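Local coordinates for protein pyruvate kinase (Cryptosporidium parvum, PDB 4DRS) that probably catalyses the last step of glycolysis, the transfer of a phosphoryl group from phosphoenolpyruvate to ADP, yielding pyruvate and ATP, at residues 458-463 with 469-474; 292-297 with 330-335; 393-398 with 412-417; 278-283 with 314-319. All coordinates share one frame; numbering follows the deposited sequence.

Interaction 1 of 4, residues 458-463 with 469-474; sequences EVARGL and VKTYVL. With SO4 (sulfate ion), chain D.
Ala460 is where helix 457-462 comes closest to strand 469-473, its CA lying 5.7 Å from the CA of Thr471. Its methyl is directed at the strand and bridges two alternate residues: CB is 3.5 Å from Thr471 OG1 and 3.7 Å from Val473 CG2, the latter on the more exposed border. One residue on, Arg461 turns its CB away from the strand and makes a salt bridge with Asp231. At Leu463 the chain again faces the strand. Its CD1 meets the methyl of Thr471, 3.8 Å from CG2, and lies 4.1 Å from Val469 CG1, the side chains running at a slant to one another.

Thr471 divides its branches between apolar and polar neighbours. With OG1 between its own backbone N and carbonyl carbon (chi1 58°), CG2 goes to the leucine, while OG1 lies by the alanine methyl and reaches Thr103 OG1 in a hydrogen bond. OG1 also gives a 3.2 Å hydrogen bond to sulfate O4, the same oxygen that takes a 3.1 Å bond from Thr471 N, with an N-H...O angle of 159°. Lys470, bent at its last torsion, brings NZ to 2.8 Å from sulfate O1; Thr103 N and Lys464 NZ also bond to the ion, which probably came from the crystallisation liquor.

The contact belongs to a beta-alpha-beta crossover, strand 449-454, helix 457-462, strand 469-473. The last strand lies parallel to 449-454 at one border of the C-terminal sheet within this chain, and Tyr472 turns from the helix to pack on helix 480-493.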
loop_
_atom_site.group_PDB
_atom_site.type_symbol
_atom_site.label_atom_id
_atom_site.label_comp_id
_atom_site.label_asym_id
_atom_site.label_seq_id
_atom_site.Cartn_x
_atom_site.Cartn_y
_atom_site.Cartn_z
ATOM N N GLU A 458 -35.849 1.952 23.836
ATOM C CA GLU A 458 -35.829 2.949 22.754
ATOM C C GLU A 458 -34.467 2.986 22.054
ATOM O O GLU A 458 -34.395 3.103 20.833
ATOM C CB GLU A 458 -36.287 4.347 23.231
ATOM C CG GLU A 458 -35.341 5.102 24.161
ATOM C CD GLU A 458 -34.271 5.929 23.435
ATOM O OE1 GLU A 458 -34.304 6.050 22.183
ATOM O OE2 GLU A 458 -33.384 6.476 24.132
ATOM N N VAL A 459 -33.398 2.866 22.842
ATOM C CA VAL A 459 -32.031 2.804 22.320
ATOM C C VAL A 459 -31.865 1.608 21.380
ATOM O O VAL A 459 -31.315 1.746 20.289
ATOM C CB VAL A 459 -30.985 2.766 23.461
ATOM C CG1 VAL A 459 -29.598 2.402 22.938
ATOM C CG2 VAL A 459 -30.947 4.106 24.185
ATOM N N ALA A 460 -32.364 0.448 21.795
ATOM C CA ALA A 460 -32.313 -0.750 20.961
ATOM C C ALA A 460 -33.035 -0.565 19.613
ATOM O O ALA A 460 -32.505 -0.942 18.568
ATOM C CB ALA A 460 -32.864 -1.949 21.717
ATOM N N ARG A 461 -34.226 0.028 19.634
ATOM C CA ARG A 461 -34.979 0.261 18.398
ATOM C C ARG A 461 -34.263 1.251 17.489
ATOM O O ARG A 461 -34.299 1.116 16.264
ATOM C CB ARG A 461 -36.381 0.785 18.687
ATOM C CG ARG A 461 -37.306 -0.180 19.400
ATOM C CD ARG A 461 -38.623 0.506 19.709
ATOM N NE ARG A 461 -38.956 0.311 21.110
ATOM C CZ ARG A 461 -39.164 1.277 21.995
ATOM N NH1 ARG A 461 -39.120 2.555 21.652
ATOM N NH2 ARG A 461 -39.442 0.943 23.240
ATOM N N GLY A 462 -33.626 2.247 18.098
ATOM C CA GLY A 462 -32.884 3.252 17.357
ATOM C C GLY A 462 -31.741 2.635 16.579
ATOM O O GLY A 462 -31.395 3.103 15.492
ATOM N N LEU A 463 -31.169 1.568 17.132
ATOM C CA LEU A 463 -30.016 0.899 16.537
ATOM C C LEU A 463 -30.373 -0.047 15.387
ATOM O O LEU A 463 -29.489 -0.674 14.793
ATOM C CB LEU A 463 -29.227 0.146 17.609
ATOM C CG LEU A 463 -28.355 0.969 18.563
ATOM C CD1 LEU A 463 -27.885 0.099 19.716
ATOM C CD2 LEU A 463 -27.164 1.605 17.851
ATOM N N VAL A 469 -25.545 -4.481 13.924
ATOM C CA VAL A 469 -25.841 -4.307 15.341
ATOM C C VAL A 469 -27.047 -5.145 15.771
ATOM O O VAL A 469 -28.157 -4.980 15.265
ATOM C CB VAL A 469 -26.043 -2.818 15.719
ATOM C CG1 VAL A 469 -26.309 -2.668 17.209
ATOM C CG2 VAL A 469 -24.827 -1.989 15.325
ATOM N N LYS A 470 -26.803 -6.063 16.696
ATOM C CA LYS A 470 -27.867 -6.797 17.362
ATOM C C LYS A 470 -27.938 -6.252 18.785
ATOM O O LYS A 470 -26.913 -5.858 19.344
ATOM C CB LYS A 470 -27.571 -8.300 17.351
ATOM C CG LYS A 470 -28.607 -9.150 18.077
ATOM C CD LYS A 470 -28.321 -10.641 17.953
ATOM C CE LYS A 470 -29.405 -11.476 18.624
ATOM N NZ LYS A 470 -30.697 -11.512 17.877
ATOM N N THR A 471 -29.133 -6.217 19.368
ATOM C CA THR A 471 -29.309 -5.610 20.687
ATOM C C THR A 471 -29.857 -6.564 21.754
ATOM O O THR A 471 -30.746 -7.373 21.486
ATOM C CB THR A 471 -30.227 -4.376 20.616
ATOM O OG1 THR A 471 -31.492 -4.760 20.066
ATOM C CG2 THR A 471 -29.612 -3.281 19.749
ATOM N N TYR A 472 -29.310 -6.463 22.964
ATOM C CA TYR A 472 -29.874 -7.133 24.133
ATOM C C TYR A 472 -30.401 -6.085 25.100
ATOM O O TYR A 472 -29.634 -5.258 25.600
ATOM C CB TYR A 472 -28.839 -8.014 24.848
ATOM C CG TYR A 472 -28.337 -9.229 24.077
ATOM C CD1 TYR A 472 -27.181 -9.895 24.488
ATOM C CD2 TYR A 472 -29.008 -9.713 22.947
ATOM C CE1 TYR A 472 -26.708 -11.004 23.804
ATOM C CE2 TYR A 472 -28.538 -10.822 22.255
ATOM C CZ TYR A 472 -27.387 -11.459 22.689
ATOM O OH TYR A 472 -26.906 -12.558 22.020
ATOM N N VAL A 473 -31.708 -6.115 25.346
ATOM C CA VAL A 473 -32.339 -5.206 26.300
ATOM C C VAL A 473 -32.347 -5.835 27.691
ATOM O O VAL A 473 -32.805 -6.966 27.870
ATOM C CB VAL A 473 -33.780 -4.831 25.886
ATOM C CG1 VAL A 473 -34.391 -3.862 26.890
ATOM C CG2 VAL A 473 -33.800 -4.229 24.489
ATOM N N LEU A 474 -31.838 -5.095 28.671
ATOM C CA LEU A 474 -31.720 -5.602 30.033
ATOM C C LEU A 474 -32.499 -4.756 31.037
ATOM O O LEU A 474 -32.851 -3.606 30.759
ATOM C CB LEU A 474 -30.245 -5.697 30.437
ATOM C CG LEU A 474 -29.363 -6.613 29.576
ATOM C CD1 LEU A 474 -27.890 -6.393 29.873
ATOM C CD2 LEU A 474 -29.733 -8.078 29.764
HETATM S S SO4 D . -32.046 -8.073 17.133
HETATM O O1 SO4 D . -31.946 -9.026 18.261
HETATM O O2 SO4 D . -31.154 -8.499 16.030
HETATM O O3 SO4 D . -33.451 -8.069 16.653
HETATM O O4 SO4 D . -31.649 -6.725 17.607
#

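Interaction 2 of 4, residues 292-297 with 330-335; sequences VARGDL and MLESMI
Arg294 and Glu332 face each other across two loops that follow neighbouring barrel strands, burying only 60 Å² between the two segments. The arginine starts well apart from its partner: Arg294 CA is 12.7 Å from Glu332 CA, so two long side chains have to span the gap. From there CB is aimed at the second loop, and the chain bends at chi2 (135°) before running straight through CD to NE. NE comes close to Arg342 NH1 of the second subunit, a pairing of like charges that the nearby carboxylate probably eases, and the side chain also packs on Thr341 of that subunit.

At the tip, CZ stands 4.1 Å from Glu332 OE2. NH1 is nearer, 3.6 Å from Glu332 OE2, which makes a long salt bridge without a hydrogen bond; NH2 is 3.9 Å from the same oxygen. Guanidinium and carboxylate planes are 49° apart and the side chains cross at about a right angle, so the two groups do not pair side by side. NH1 spends its stronger bond on Thr328 O, while Glu332 OE1 has a weak hydrogen bond to Thr341 OG1 of the second subunit.

Both loops belong to the TIM barrel, and the side chain of Arg294 is about 9 Å from that of Arg74, an ADP-binding residue. Strand 289-293 is hydrogen-bonded through Val292 to strand 324-327, and beyond the latter Met330, Leu331 and Glu332 all pack against helix 342-354.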
loop_
_atom_site.group_PDB
_atom_site.type_symbol
_atom_site.label_atom_id
_atom_site.label_comp_id
_atom_site.label_asym_id
_atom_site.label_seq_id
_atom_site.Cartn_x
_atom_site.Cartn_y
_atom_site.Cartn_z
ATOM N N VAL A 292 -31.835 7.243 0.429
ATOM C CA VAL A 292 -31.801 7.487 -1.002
ATOM C C VAL A 292 -33.008 6.793 -1.619
ATOM O O VAL A 292 -33.110 5.564 -1.581
ATOM C CB VAL A 292 -30.500 6.962 -1.640
ATOM C CG1 VAL A 292 -30.504 7.218 -3.141
ATOM C CG2 VAL A 292 -29.291 7.617 -0.985
ATOM N N ALA A 293 -33.924 7.592 -2.165
ATOM C CA ALA A 293 -35.186 7.083 -2.705
ATOM C C ALA A 293 -35.508 7.629 -4.097
ATOM O O ALA A 293 -34.930 8.624 -4.534
ATOM C CB ALA A 293 -36.331 7.368 -1.738
ATOM N N ARG A 294 -36.453 6.969 -4.766
ATOM C CA ARG A 294 -36.825 7.249 -6.158
ATOM C C ARG A 294 -37.215 8.715 -6.396
ATOM O O ARG A 294 -36.575 9.410 -7.193
ATOM C CB ARG A 294 -37.944 6.290 -6.597
ATOM C CG ARG A 294 -37.948 5.935 -8.078
ATOM C CD ARG A 294 -38.160 4.438 -8.293
ATOM N NE ARG A 294 -38.174 4.068 -9.713
ATOM C CZ ARG A 294 -38.049 2.828 -10.183
ATOM N NH1 ARG A 294 -37.890 1.801 -9.359
ATOM N NH2 ARG A 294 -38.082 2.613 -11.489
ATOM N N GLY A 295 -38.251 9.176 -5.696
ATOM C CA GLY A 295 -38.726 10.559 -5.797
ATOM C C GLY A 295 -38.827 11.106 -7.211
ATOM O O GLY A 295 -39.325 10.433 -8.115
ATOM N N ASP A 296 -38.343 12.332 -7.393
ATOM C CA ASP A 296 -38.376 13.018 -8.682
ATOM C C ASP A 296 -37.046 12.969 -9.429
ATOM O O ASP A 296 -36.987 13.324 -10.609
ATOM C CB ASP A 296 -38.785 14.483 -8.497
ATOM C CG ASP A 296 -40.260 14.647 -8.204
ATOM O OD1 ASP A 296 -41.052 13.751 -8.578
ATOM O OD2 ASP A 296 -40.630 15.681 -7.605
ATOM N N LEU A 297 -35.991 12.533 -8.740
ATOM C CA LEU A 297 -34.624 12.552 -9.270
ATOM C C LEU A 297 -34.517 12.063 -10.718
ATOM O O LEU A 297 -33.854 12.700 -11.544
ATOM C CB LEU A 297 -33.684 11.753 -8.359
ATOM C CG LEU A 297 -32.175 11.887 -8.594
ATOM C CD1 LEU A 297 -31.725 13.343 -8.557
ATOM C CD2 LEU A 297 -31.403 11.053 -7.581
ATOM N N MET A 330 -36.410 -2.102 -4.878
ATOM C CA MET A 330 -35.463 -2.984 -5.560
ATOM C C MET A 330 -36.073 -4.260 -6.149
ATOM O O MET A 330 -35.556 -4.790 -7.132
ATOM C CB MET A 330 -34.289 -3.327 -4.638
ATOM C CG MET A 330 -33.358 -2.157 -4.358
ATOM S SD MET A 330 -34.022 -0.976 -3.170
ATOM C CE MET A 330 -33.595 -1.809 -1.642
ATOM N N LEU A 331 -37.166 -4.744 -5.562
ATOM C CA LEU A 331 -37.764 -6.011 -6.001
ATOM C C LEU A 331 -39.163 -5.842 -6.613
ATOM O O LEU A 331 -40.121 -6.493 -6.189
ATOM C CB LEU A 331 -37.774 -7.038 -4.853
ATOM C CG LEU A 331 -36.490 -7.315 -4.051
ATOM C CD1 LEU A 331 -36.772 -8.272 -2.903
ATOM C CD2 LEU A 331 -35.356 -7.854 -4.916
ATOM N N GLU A 332 -39.262 -4.979 -7.626
ATOM C CA GLU A 332 -40.526 -4.708 -8.332
ATOM C C GLU A 332 -41.252 -5.974 -8.781
ATOM O O GLU A 332 -42.447 -6.127 -8.530
ATOM C CB GLU A 332 -40.284 -3.816 -9.554
ATOM C CG GLU A 332 -40.058 -2.344 -9.244
ATOM C CD GLU A 332 -39.657 -1.547 -10.470
ATOM O OE1 GLU A 332 -38.696 -1.948 -11.158
ATOM O OE2 GLU A 332 -40.299 -0.511 -10.743
ATOM N N SER A 333 -40.517 -6.871 -9.438
ATOM C CA SER A 333 -41.065 -8.114 -9.984
ATOM C C SER A 333 -41.710 -9.030 -8.941
ATOM O O SER A 333 -42.390 -9.993 -9.295
ATOM C CB SER A 333 -39.980 -8.877 -10.756
ATOM O OG SER A 333 -40.382 -10.204 -11.059
ATOM N N MET A 334 -41.508 -8.720 -7.662
ATOM C CA MET A 334 -42.013 -9.565 -6.578
ATOM C C MET A 334 -43.351 -9.090 -5.998
ATOM O O MET A 334 -43.729 -9.461 -4.879
ATOM C CB MET A 334 -40.949 -9.736 -5.489
ATOM C CG MET A 334 -39.680 -10.402 -5.996
ATOM S SD MET A 334 -38.598 -11.005 -4.690
ATOM C CE MET A 334 -39.444 -12.515 -4.222
ATOM N N ILE A 335 -44.059 -8.271 -6.772
ATOM C CA ILE A 335 -45.435 -7.883 -6.465
ATOM C C ILE A 335 -46.380 -8.843 -7.194
ATOM O O ILE A 335 -47.531 -9.029 -6.790
ATOM C CB ILE A 335 -45.714 -6.413 -6.870
ATOM C CG1 ILE A 335 -44.761 -5.463 -6.133
ATOM C CG2 ILE A 335 -47.164 -6.025 -6.596
ATOM C CD1 ILE A 335 -44.753 -4.042 -6.659
#

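Interaction 3 of 4, residues 393-398 with 412-417; sequences VLYHAI and IACSAV
The phenol ring of Tyr395 meets Val417 obliquely, neither squarely over a face nor at the edge, with ring CD1 3.7 Å from Val417 CG1 and CE1 3.9 Å from that same methyl. His399 meets the ring from its own helix, the planes about 25° apart, and Tyr395 CD2 in turn lies 4.1 Å above the His396 ring, offset toward its rim. The tyrosine extends toward the other helix because CG is anti to the backbone N (chi1 174°); Val417 points back, so the two side chains slide past each other in opposite directions. Both sit on helices, 391-401 and 408-422, at the start of the C-terminal alpha/beta region, the second of them at a subunit interface of the tetramer, and the tyrosine spans the gap between backbones whose nearest CA atoms, Tyr395 and Val417, are 8.4 Å apart.

Beyond the ring, OH arrives beside Cys414, 3.2 Å from its backbone O and 3.6 Å from its CB, an approach that does not count as a hydrogen bond. The phenol bonds instead to Glu418 OE2 of the third subunit. That subunit also meets Ser415, whose O is hydrogen-bonded to Ser415 OG of the other copy.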
loop_
_atom_site.group_PDB
_atom_site.type_symbol
_atom_site.label_atom_id
_atom_site.label_comp_id
_atom_site.label_asym_id
_atom_site.label_seq_id
_atom_site.Cartn_x
_atom_site.Cartn_y
_atom_site.Cartn_z
ATOM N N VAL A 393 -9.362 -4.502 4.565
ATOM C CA VAL A 393 -9.216 -3.417 3.591
ATOM C C VAL A 393 -10.258 -2.330 3.832
ATOM O O VAL A 393 -9.929 -1.138 3.839
ATOM C CB VAL A 393 -9.273 -3.931 2.128
ATOM C CG1 VAL A 393 -9.464 -2.782 1.142
ATOM C CG2 VAL A 393 -8.008 -4.708 1.790
ATOM N N LEU A 394 -11.504 -2.744 4.046
ATOM C CA LEU A 394 -12.589 -1.805 4.324
ATOM C C LEU A 394 -12.293 -0.981 5.577
ATOM O O LEU A 394 -12.509 0.235 5.592
ATOM C CB LEU A 394 -13.931 -2.544 4.449
ATOM C CG LEU A 394 -15.210 -1.738 4.719
ATOM C CD1 LEU A 394 -15.430 -0.635 3.686
ATOM C CD2 LEU A 394 -16.409 -2.669 4.777
ATOM N N TYR A 395 -11.788 -1.646 6.615
ATOM C CA TYR A 395 -11.446 -0.978 7.866
ATOM C C TYR A 395 -10.417 0.131 7.669
ATOM O O TYR A 395 -10.601 1.243 8.161
ATOM C CB TYR A 395 -10.934 -1.970 8.916
ATOM C CG TYR A 395 -10.445 -1.277 10.169
ATOM C CD1 TYR A 395 -11.347 -0.635 11.022
ATOM C CD2 TYR A 395 -9.085 -1.225 10.484
ATOM C CE1 TYR A 395 -10.914 0.018 12.165
ATOM C CE2 TYR A 395 -8.638 -0.572 11.626
ATOM C CZ TYR A 395 -9.559 0.047 12.462
ATOM O OH TYR A 395 -9.141 0.700 13.604
ATOM N N HIS A 396 -9.337 -0.181 6.956
ATOM C CA HIS A 396 -8.264 0.785 6.740
ATOM C C HIS A 396 -8.702 1.959 5.915
ATOM O O HIS A 396 -8.272 3.083 6.164
ATOM C CB HIS A 396 -7.023 0.113 6.152
ATOM C CG HIS A 396 -6.318 -0.809 7.123
ATOM N ND1 HIS A 396 -5.771 -0.368 8.274
ATOM C CD2 HIS A 396 -6.090 -2.185 7.082
ATOM C CE1 HIS A 396 -5.224 -1.405 8.937
ATOM N NE2 HIS A 396 -5.419 -2.517 8.206
ATOM N N ALA A 397 -9.579 1.714 4.943
ATOM C CA ALA A 397 -10.143 2.785 4.117
ATOM C C ALA A 397 -10.901 3.811 4.967
ATOM O O ALA A 397 -10.632 5.013 4.884
ATOM C CB ALA A 397 -11.040 2.208 3.028
ATOM N N ILE A 398 -11.826 3.329 5.798
ATOM C CA ILE A 398 -12.601 4.195 6.692
ATOM C C ILE A 398 -11.707 4.879 7.730
ATOM O O ILE A 398 -11.818 6.083 7.948
ATOM C CB ILE A 398 -13.758 3.434 7.386
ATOM C CG1 ILE A 398 -14.712 2.839 6.346
ATOM C CG2 ILE A 398 -14.529 4.357 8.320
ATOM C CD1 ILE A 398 -15.549 1.683 6.860
ATOM N N ILE A 412 -11.910 4.390 21.135
ATOM C CA ILE A 412 -12.228 3.099 21.752
ATOM C C ILE A 412 -12.886 2.169 20.730
ATOM O O ILE A 412 -12.556 0.979 20.665
ATOM C CB ILE A 412 -13.135 3.254 22.999
ATOM C CG1 ILE A 412 -12.461 4.120 24.079
ATOM C CG2 ILE A 412 -13.525 1.895 23.572
ATOM C CD1 ILE A 412 -11.268 3.492 24.776
ATOM N N ALA A 413 -13.798 2.723 19.929
ATOM C CA ALA A 413 -14.500 1.968 18.889
ATOM C C ALA A 413 -13.536 1.346 17.882
ATOM O O ALA A 413 -13.637 0.153 17.589
ATOM C CB ALA A 413 -15.519 2.847 18.179
ATOM N N CYS A 414 -12.608 2.153 17.367
ATOM C CA CYS A 414 -11.574 1.681 16.436
ATOM C C CYS A 414 -10.707 0.584 17.016
ATOM O O CYS A 414 -10.410 -0.399 16.342
ATOM C CB CYS A 414 -10.650 2.823 16.030
ATOM S SG CYS A 414 -11.446 3.986 14.935
ATOM N N SER A 415 -10.281 0.776 18.258
ATOM C CA SER A 415 -9.429 -0.193 18.919
ATOM C C SER A 415 -10.147 -1.518 19.151
ATOM O O SER A 415 -9.522 -2.575 19.084
ATOM C CB SER A 415 -8.874 0.384 20.218
ATOM O OG SER A 415 -7.943 1.412 19.914
ATOM N N ALA A 416 -11.456 -1.454 19.402
ATOM C CA ALA A 416 -12.281 -2.652 19.544
ATOM C C ALA A 416 -12.282 -3.462 18.255
ATOM O O ALA A 416 -12.118 -4.683 18.286
ATOM C CB ALA A 416 -13.702 -2.284 19.939
ATOM N N VAL A 417 -12.449 -2.774 17.127
ATOM C CA VAL A 417 -12.459 -3.416 15.813
ATOM C C VAL A 417 -11.086 -3.994 15.462
ATOM O O VAL A 417 -11.002 -5.102 14.921
ATOM C CB VAL A 417 -12.947 -2.459 14.703
ATOM C CG1 VAL A 417 -12.841 -3.115 13.331
ATOM C CG2 VAL A 417 -14.386 -2.029 14.966
#

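Interaction 4 of 4, residues 278-283 with 314-319; sequences INFDSI and ISKCNV
Phe280 and Lys316 lie alongside each other and point in opposite directions, each reaching from its own helix toward the other. The aliphatic part of the lysine runs past the ring at CE2: Lys316 CB approaches obliquely, 3.7 Å from Phe280 CE2, and Lys316 CD is 3.9 Å from the same carbon. Cys317 comes in differently. Its SG lies at the ring edge, 3.6 Å from Phe280 CZ and 86° off the ring normal as seen from the centroid, an edge-on sulfur-aromatic contact.

Asp281 meets the lysine at about a right angle. Extended beyond CG, Lys316 carries NZ past the ring to the carboxylate, giving a 2.9 Å hydrogen bond to Asp281 OD1 on its syn side, 18° out of the carboxylate plane, and a weak one of 3.3 Å to Asp281 OD2. The salt bridge thus closes the more exposed border, with ring and sulfur buried beneath it. Cys26 of the second subunit, known to form an interchain disulfide with Cys312, also packs on Lys316.

Helices 280-286 and 306-320 are neighbours on the outside of the TIM barrel. Phe280 and Cys317 both rest on Ile290 of strand 289-293; Phe280 also touches strand 266-271, and Cys317 strand 324-327.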
loop_
_atom_site.group_PDB
_atom_site.type_symbol
_atom_site.label_atom_id
_atom_site.label_comp_id
_atom_site.label_asym_id
_atom_site.label_seq_id
_atom_site.Cartn_x
_atom_site.Cartn_y
_atom_site.Cartn_z
ATOM N N ILE A 278 -27.785 18.498 -4.515
ATOM C CA ILE A 278 -26.939 19.696 -4.469
ATOM C C ILE A 278 -26.585 20.064 -3.023
ATOM O O ILE A 278 -25.430 20.370 -2.720
ATOM C CB ILE A 278 -27.609 20.892 -5.199
ATOM C CG1 ILE A 278 -27.651 20.644 -6.712
ATOM C CG2 ILE A 278 -26.894 22.211 -4.903
ATOM C CD1 ILE A 278 -28.589 21.569 -7.462
ATOM N N ASN A 279 -27.574 20.011 -2.134
ATOM C CA ASN A 279 -27.366 20.379 -0.735
ATOM C C ASN A 279 -27.080 19.199 0.193
ATOM O O ASN A 279 -27.187 19.331 1.418
ATOM C CB ASN A 279 -28.561 21.182 -0.219
ATOM C CG ASN A 279 -28.670 22.541 -0.874
ATOM O OD1 ASN A 279 -27.768 23.368 -0.762
ATOM N ND2 ASN A 279 -29.776 22.779 -1.563
ATOM N N PHE A 280 -26.687 18.065 -0.390
ATOM C CA PHE A 280 -26.501 16.830 0.364
ATOM C C PHE A 280 -25.676 17.001 1.633
ATOM O O PHE A 280 -26.114 16.600 2.706
ATOM C CB PHE A 280 -25.910 15.710 -0.500
ATOM C CG PHE A 280 -25.669 14.440 0.264
ATOM C CD1 PHE A 280 -26.727 13.577 0.557
ATOM C CD2 PHE A 280 -24.402 14.125 0.736
ATOM C CE1 PHE A 280 -26.514 12.419 1.282
ATOM C CE2 PHE A 280 -24.188 12.966 1.465
ATOM C CZ PHE A 280 -25.242 12.112 1.738
ATOM N N ASP A 281 -24.489 17.590 1.504
ATOM C CA ASP A 281 -23.553 17.721 2.623
ATOM C C ASP A 281 -24.191 18.369 3.846
ATOM O O ASP A 281 -24.055 17.873 4.959
ATOM C CB ASP A 281 -22.302 18.496 2.196
ATOM C CG ASP A 281 -21.426 17.708 1.238
ATOM O OD1 ASP A 281 -21.255 16.481 1.433
ATOM O OD2 ASP A 281 -20.902 18.320 0.286
ATOM N N SER A 282 -24.896 19.470 3.612
ATOM C CA SER A 282 -25.623 20.186 4.646
ATOM C C SER A 282 -26.699 19.292 5.284
ATOM O O SER A 282 -26.791 19.192 6.509
ATOM C CB SER A 282 -26.236 21.451 4.039
ATOM O OG SER A 282 -27.179 22.055 4.903
ATOM N N ILE A 283 -27.486 18.630 4.440
ATOM C CA ILE A 283 -28.562 17.757 4.893
ATOM C C ILE A 283 -28.017 16.581 5.714
ATOM O O ILE A 283 -28.485 16.320 6.828
ATOM C CB ILE A 283 -29.409 17.257 3.703
ATOM C CG1 ILE A 283 -30.059 18.446 2.985
ATOM C CG2 ILE A 283 -30.462 16.262 4.172
ATOM C CD1 ILE A 283 -30.518 18.160 1.573
ATOM N N ILE A 314 -23.847 7.309 -0.608
ATOM C CA ILE A 314 -23.551 6.204 0.302
ATOM C C ILE A 314 -22.144 6.330 0.896
ATOM O O ILE A 314 -21.978 6.231 2.113
ATOM C CB ILE A 314 -23.766 4.825 -0.370
ATOM C CG1 ILE A 314 -25.258 4.602 -0.653
ATOM C CG2 ILE A 314 -23.224 3.706 0.510
ATOM C CD1 ILE A 314 -25.566 3.361 -1.466
ATOM N N SER A 315 -21.143 6.570 0.046
ATOM C CA SER A 315 -19.756 6.741 0.498
ATOM C C SER A 315 -19.612 7.878 1.500
ATOM O O SER A 315 -18.942 7.726 2.526
ATOM C CB SER A 315 -18.824 6.993 -0.685
ATOM O OG SER A 315 -18.630 5.807 -1.428
ATOM N N LYS A 316 -20.240 9.010 1.196
ATOM C CA LYS A 316 -20.222 10.169 2.086
ATOM C C LYS A 316 -20.857 9.878 3.451
ATOM O O LYS A 316 -20.350 10.338 4.477
ATOM C CB LYS A 316 -20.892 11.377 1.423
ATOM C CG LYS A 316 -20.079 11.974 0.290
ATOM C CD LYS A 316 -20.774 13.186 -0.301
ATOM C CE LYS A 316 -19.785 14.062 -1.051
ATOM N NZ LYS A 316 -20.289 15.458 -1.155
ATOM N N CYS A 317 -21.947 9.107 3.461
ATOM C CA CYS A 317 -22.573 8.682 4.716
ATOM C C CYS A 317 -21.674 7.738 5.506
ATOM O O CYS A 317 -21.625 7.815 6.737
ATOM C CB CYS A 317 -23.931 8.030 4.466
ATOM S SG CYS A 317 -25.197 9.182 3.889
ATOM N N ASN A 318 -20.970 6.853 4.797
ATOM C CA ASN A 318 -20.006 5.950 5.430
ATOM C C ASN A 318 -18.880 6.717 6.137
ATOM O O ASN A 318 -18.536 6.411 7.282
ATOM C CB ASN A 318 -19.408 4.970 4.410
ATOM C CG ASN A 318 -20.410 3.932 3.908
ATOM O OD1 ASN A 318 -20.079 3.134 3.033
ATOM N ND2 ASN A 318 -21.627 3.931 4.451
ATOM N N VAL A 319 -18.326 7.716 5.448
ATOM C CA VAL A 319 -17.249 8.558 5.988
ATOM C C VAL A 319 -17.733 9.390 7.180
ATOM O O VAL A 319 -17.006 9.559 8.167
ATOM C CB VAL A 319 -16.645 9.480 4.895
ATOM C CG1 VAL A 319 -15.721 10.530 5.498
ATOM C CG2 VAL A 319 -15.901 8.660 3.844
#

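From the N terminus, 278-283 opens interaction 4 and 292-297 opens interaction 2 before 314-319 closes the former and 330-335 the latter. These two loops therefore cross, one pairing outer helices of the barrel and the other two loops after its strands; their nearest atoms are about 5 Å apart. Past the barrel, interaction 3 closes a short loop between consecutive helices at 412-417, and interaction 1 follows with a still shorter one inside a beta-alpha-beta unit. Both stand in series with everything before them. Interaction 3 comes within about 5 Å of interaction 4 at the nearest atoms, whereas interactions 1 and 2 have centres 28 Å apart, on opposite sides of the chain's centre.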